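Local coordinates for protein CD180 antigen (Mus musculus, PDB 3T6Q) that is a Toll-like receptor family member that may cooperate with MD-1 and TLR4 in B-cell responses to bacterial lipopolysaccharide and leads to NF-kappa-B activation, at residues A[8-11]-A[16-19]; A[51-56]-A[62-67]. One frame throughout, in Å; residues are numbered along the deposited sequence.

Interaction 1: residues A[8-11]-A[16-19]; sequences CIEK and TYNC
E10 carries its CG opposite its own backbone N (chi1 176°) on an extended chain, while Y17 keeps its ring beside the backbone N (chi1 -69°); the two side chains run side by side on one face of the hairpin. Y17 OH donates to E10 OE1 at 2.7 Å, meeting the carboxylate oxygen on its anti lone pair, with the carboxylate turned 61° from the ring plane. Behind this bond, E10 CB lies 3.5 Å from Y17 CE1. The same hydroxyl is also bonded by the backbone N of N14. I9 and N18 form the hydrogen-bonded antiparallel pair, I9 N to N18 O and N18 N to I9 O both at 2.9 Å, and K11 N reaches T16 O beyond it. On the face that carries I9 and N18, the bent chain of K11 slants across N18, CD to CB 3.9 Å, while N18 OD1 turns to the backbone N of E20. C8 and C19 are disulfide partners, but their SG atoms stand 2.7 Å apart, too far for a normal bridge, so its state is doubtful. With one bond given and one received, the buried phenol is held in a fixed orientation, and its donation would probably favour an ionised E10.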
loop_
_atom_site.group_PDB
_atom_site.type_symbol
_atom_site.label_atom_id
_atom_site.label_comp_id
_atom_site.label_asym_id
_atom_site.label_seq_id
_atom_site.Cartn_x
_atom_site.Cartn_y
_atom_site.Cartn_z
ATOM N N CYS A 8 -6.017 -5.530 -31.483
ATOM C CA CYS A 8 -5.036 -6.431 -30.863
ATOM C C CYS A 8 -3.994 -6.919 -31.862
ATOM O O CYS A 8 -4.310 -7.195 -33.009
ATOM C CB CYS A 8 -5.717 -7.648 -30.235
ATOM S SG CYS A 8 -6.996 -7.230 -29.031
ATOM N N ILE A 9 -2.760 -7.033 -31.399
ATOM C CA ILE A 9 -1.668 -7.522 -32.209
ATOM C C ILE A 9 -1.670 -9.044 -32.175
ATOM O O ILE A 9 -1.625 -9.676 -31.102
ATOM C CB ILE A 9 -0.324 -6.924 -31.746
ATOM C CG1 ILE A 9 -0.322 -5.413 -31.998
ATOM C CG2 ILE A 9 0.858 -7.561 -32.469
ATOM C CD1 ILE A 9 0.498 -4.637 -30.988
ATOM N N GLU A 10 -1.766 -9.633 -33.366
ATOM C CA GLU A 10 -1.678 -11.070 -33.495
ATOM C C GLU A 10 -0.212 -11.483 -33.528
ATOM O O GLU A 10 0.446 -11.372 -34.558
ATOM C CB GLU A 10 -2.378 -11.541 -34.756
ATOM C CG GLU A 10 -2.222 -13.030 -34.981
ATOM C CD GLU A 10 -3.019 -13.512 -36.167
ATOM O OE1 GLU A 10 -4.164 -13.953 -35.950
ATOM O OE2 GLU A 10 -2.502 -13.431 -37.305
ATOM N N LYS A 11 0.296 -11.951 -32.398
ATOM C CA LYS A 11 1.676 -12.370 -32.333
ATOM C C LYS A 11 1.833 -13.764 -32.917
ATOM O O LYS A 11 2.748 -13.991 -33.683
ATOM C CB LYS A 11 2.213 -12.288 -30.910
ATOM C CG LYS A 11 2.270 -10.851 -30.407
ATOM C CD LYS A 11 2.767 -10.790 -28.977
ATOM C CE LYS A 11 4.269 -10.633 -28.927
ATOM N NZ LYS A 11 4.772 -10.974 -27.568
ATOM N N THR A 16 -1.700 -16.360 -29.812
ATOM C CA THR A 16 -1.116 -15.328 -28.918
ATOM C C THR A 16 -1.462 -13.940 -29.356
ATOM O O THR A 16 -1.137 -13.542 -30.462
ATOM C CB THR A 16 0.406 -15.441 -28.867
ATOM O OG1 THR A 16 0.736 -16.720 -28.342
ATOM C CG2 THR A 16 1.035 -14.354 -27.959
ATOM N N TYR A 17 -2.122 -13.195 -28.470
ATOM C CA TYR A 17 -2.601 -11.860 -28.792
ATOM C C TYR A 17 -2.134 -10.868 -27.734
ATOM O O TYR A 17 -2.204 -11.156 -26.522
ATOM C CB TYR A 17 -4.129 -11.845 -28.980
ATOM C CG TYR A 17 -4.515 -12.605 -30.235
ATOM C CD1 TYR A 17 -4.603 -11.958 -31.475
ATOM C CD2 TYR A 17 -4.706 -13.993 -30.189
ATOM C CE1 TYR A 17 -4.910 -12.670 -32.628
ATOM C CE2 TYR A 17 -5.011 -14.710 -31.331
ATOM C CZ TYR A 17 -5.107 -14.047 -32.542
ATOM O OH TYR A 17 -5.392 -14.780 -33.667
ATOM N N ASN A 18 -1.596 -9.750 -28.220
ATOM C CA ASN A 18 -1.244 -8.625 -27.364
ATOM C C ASN A 18 -2.240 -7.481 -27.532
ATOM O O ASN A 18 -2.251 -6.801 -28.555
ATOM C CB ASN A 18 0.166 -8.141 -27.690
ATOM C CG ASN A 18 0.652 -7.089 -26.721
ATOM O OD1 ASN A 18 -0.076 -6.164 -26.364
ATOM N ND2 ASN A 18 1.866 -7.249 -26.255
ATOM N N CYS A 19 -3.078 -7.282 -26.521
ATOM C CA CYS A 19 -4.063 -6.205 -26.505
ATOM C C CYS A 19 -3.699 -5.111 -25.496
ATOM O O CYS A 19 -4.586 -4.384 -25.028
ATOM C CB CYS A 19 -5.423 -6.758 -26.117
ATOM S SG CYS A 19 -5.783 -8.357 -26.864
#

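Interaction 2: residues A[51-56]-A[62-67]; sequences TTFSRL and LDLTRC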
loop_
_atom_site.group_PDB
_atom_site.type_symbol
_atom_site.label_atom_id
_atom_site.label_comp_id
_atom_site.label_asym_id
_atom_site.label_seq_id
_atom_site.Cartn_x
_atom_site.Cartn_y
_atom_site.Cartn_z
ATOM N N THR A 51 -18.768 -13.905 -16.405
ATOM C CA THR A 51 -18.945 -13.685 -17.837
ATOM C C THR A 51 -17.736 -13.075 -18.578
ATOM O O THR A 51 -17.712 -13.004 -19.821
ATOM C CB THR A 51 -20.143 -12.759 -18.085
ATOM O OG1 THR A 51 -19.999 -11.615 -17.239
ATOM C CG2 THR A 51 -21.463 -13.472 -17.724
ATOM N N THR A 52 -16.742 -12.600 -17.840
ATOM C CA THR A 52 -15.673 -11.826 -18.472
ATOM C C THR A 52 -14.816 -12.657 -19.432
ATOM O O THR A 52 -14.489 -12.210 -20.547
ATOM C CB THR A 52 -14.758 -11.212 -17.395
ATOM O OG1 THR A 52 -15.579 -10.482 -16.464
ATOM C CG2 THR A 52 -13.706 -10.314 -18.061
ATOM N N PHE A 53 -14.455 -13.870 -19.006
ATOM C CA PHE A 53 -13.468 -14.675 -19.768
ATOM C C PHE A 53 -14.051 -16.018 -20.278
ATOM O O PHE A 53 -13.316 -16.841 -20.843
ATOM C CB PHE A 53 -12.227 -14.967 -18.873
ATOM C CG PHE A 53 -11.525 -13.715 -18.334
ATOM C CD1 PHE A 53 -11.527 -13.441 -16.964
ATOM C CD2 PHE A 53 -10.855 -12.835 -19.182
ATOM C CE1 PHE A 53 -10.907 -12.301 -16.469
ATOM C CE2 PHE A 53 -10.218 -11.666 -18.685
ATOM C CZ PHE A 53 -10.247 -11.412 -17.335
ATOM N N SER A 54 -15.344 -16.257 -20.050
ATOM C CA SER A 54 -15.884 -17.631 -20.154
ATOM C C SER A 54 -15.734 -18.309 -21.524
ATOM O O SER A 54 -15.672 -19.531 -21.579
ATOM C CB SER A 54 -17.336 -17.729 -19.642
ATOM O OG SER A 54 -18.154 -16.859 -20.385
ATOM N N ARG A 55 -15.619 -17.556 -22.619
ATOM C CA ARG A 55 -15.426 -18.241 -23.899
ATOM C C ARG A 55 -13.970 -18.648 -24.226
ATOM O O ARG A 55 -13.745 -19.489 -25.099
ATOM C CB ARG A 55 -16.085 -17.469 -25.042
ATOM C CG ARG A 55 -15.334 -16.249 -25.466
ATOM C CD ARG A 55 -15.987 -15.678 -26.698
ATOM N NE ARG A 55 -15.292 -14.481 -27.118
ATOM C CZ ARG A 55 -14.262 -14.475 -27.945
ATOM N NH1 ARG A 55 -13.690 -13.326 -28.263
ATOM N NH2 ARG A 55 -13.813 -15.616 -28.451
ATOM N N LEU A 56 -12.988 -18.079 -23.504
ATOM C CA LEU A 56 -11.559 -18.351 -23.741
ATOM C C LEU A 56 -11.106 -19.589 -22.937
ATOM O O LEU A 56 -10.359 -19.513 -21.933
ATOM C CB LEU A 56 -10.701 -17.097 -23.438
ATOM C CG LEU A 56 -11.083 -15.872 -24.257
ATOM C CD1 LEU A 56 -10.137 -14.696 -23.983
ATOM C CD2 LEU A 56 -11.148 -16.157 -25.766
ATOM N N LEU A 62 -2.526 -15.622 -18.851
ATOM C CA LEU A 62 -3.392 -14.442 -18.899
ATOM C C LEU A 62 -2.769 -13.317 -18.046
ATOM O O LEU A 62 -2.601 -13.467 -16.858
ATOM C CB LEU A 62 -4.788 -14.816 -18.342
ATOM C CG LEU A 62 -5.841 -13.690 -18.190
ATOM C CD1 LEU A 62 -6.075 -13.051 -19.530
ATOM C CD2 LEU A 62 -7.111 -14.245 -17.563
ATOM N N ASP A 63 -2.447 -12.200 -18.671
ATOM C CA ASP A 63 -1.846 -11.076 -17.959
ATOM C C ASP A 63 -2.837 -9.883 -17.903
ATOM O O ASP A 63 -3.134 -9.238 -18.929
ATOM C CB ASP A 63 -0.564 -10.692 -18.695
ATOM C CG ASP A 63 0.272 -9.588 -17.976
ATOM O OD1 ASP A 63 -0.131 -9.057 -16.916
ATOM O OD2 ASP A 63 1.349 -9.271 -18.517
ATOM N N LEU A 64 -3.299 -9.603 -16.693
ATOM C CA LEU A 64 -4.213 -8.502 -16.382
ATOM C C LEU A 64 -3.493 -7.367 -15.545
ATOM O O LEU A 64 -4.122 -6.648 -14.776
ATOM C CB LEU A 64 -5.393 -9.085 -15.611
ATOM C CG LEU A 64 -6.209 -10.156 -16.387
ATOM C CD1 LEU A 64 -7.108 -10.922 -15.430
ATOM C CD2 LEU A 64 -6.988 -9.550 -17.527
ATOM N N THR A 65 -2.185 -7.238 -15.726
ATOM C CA THR A 65 -1.378 -6.196 -15.060
ATOM C C THR A 65 -2.000 -4.816 -15.230
ATOM O O THR A 65 -2.320 -4.412 -16.350
ATOM C CB THR A 65 0.044 -6.149 -15.650
ATOM O OG1 THR A 65 0.739 -7.333 -15.277
ATOM C CG2 THR A 65 0.834 -4.892 -15.153
ATOM N N ARG A 66 -2.209 -4.123 -14.114
ATOM C CA ARG A 66 -2.677 -2.746 -14.118
ATOM C C ARG A 66 -3.899 -2.525 -15.066
ATOM O O ARG A 66 -3.854 -1.690 -15.999
ATOM C CB ARG A 66 -1.544 -1.737 -14.381
ATOM C CG ARG A 66 -2.005 -0.281 -14.126
ATOM C CD ARG A 66 -0.931 0.761 -13.887
ATOM N NE ARG A 66 -0.262 0.530 -12.613
ATOM C CZ ARG A 66 -0.566 1.122 -11.467
ATOM N NH1 ARG A 66 0.108 0.801 -10.399
ATOM N NH2 ARG A 66 -1.556 2.001 -11.384
ATOM N N CYS A 67 -4.961 -3.288 -14.816
ATOM C CA CYS A 67 -6.218 -3.175 -15.589
ATOM C C CYS A 67 -7.316 -2.444 -14.817
ATOM O O CYS A 67 -8.489 -2.531 -15.177
ATOM C CB CYS A 67 -6.727 -4.575 -16.014
ATOM S SG CYS A 67 -5.839 -5.084 -17.496
#
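F53 lays one face of its ring under L62, whose CD2 sits almost on the ring normal, 4.1 Å from the centroid and 8° off it, a CH-pi contact. The opposite face is taken by the preceding residue: T52 CG2 stands 3.6 Å above the plane, so the phenyl group is clamped between two methyls. L64 meets the CZ end of the ring obliquely, both methyls displaced to the side of the plane that L62 occupies, CD1 at 3.7 Å and CD2 at 3.8 Å from F53 CZ. With CG anti to the backbone N (chi1 175°), and chi2 turning CD2 toward F53, L62 brings that methyl over the ring. A type I turn runs from F53 to L56, closed by L56 N to F53 O at 3.0 Å. Beyond L62, D63 OD1 accepts T65 N at 3.0 Å in an Asx turn and also takes T65 OG1, a double grip that fixes the carboxylate; its OD2 forms a salt bridge with a basic side chain of another protein chain. F77 places its ring nearly parallel to that of F53, and N91 bonds L64 O and C67 N. Leucines turned inward from a strand and the loop that follows it against a stacked phenylalanine spine, with asparagine bonded to the neighbouring loop, are characteristic of the leucine-rich repeat solenoid, the fold of Toll-like receptor ectodomains.

Overall arrangement
From the N terminus, interaction 1 comes first, closing a hairpin across the four residues 12-15 and capping the open end of the solenoid. The chain then enters strand 37-39, which pairs with strand 16-18 on one flank and strand 61-63 on the other, and leaves it for the outer loops. Interaction 2 closes the next loop, bringing 51-56 of the first repeat against 62-67 of the second. The contacts follow in series, neither nested nor crossed, with centres about 14 Å apart and nearest atoms about 8 Å apart. R55 reaches back to L31 and N33, joining this first repeat to the N-terminal cap.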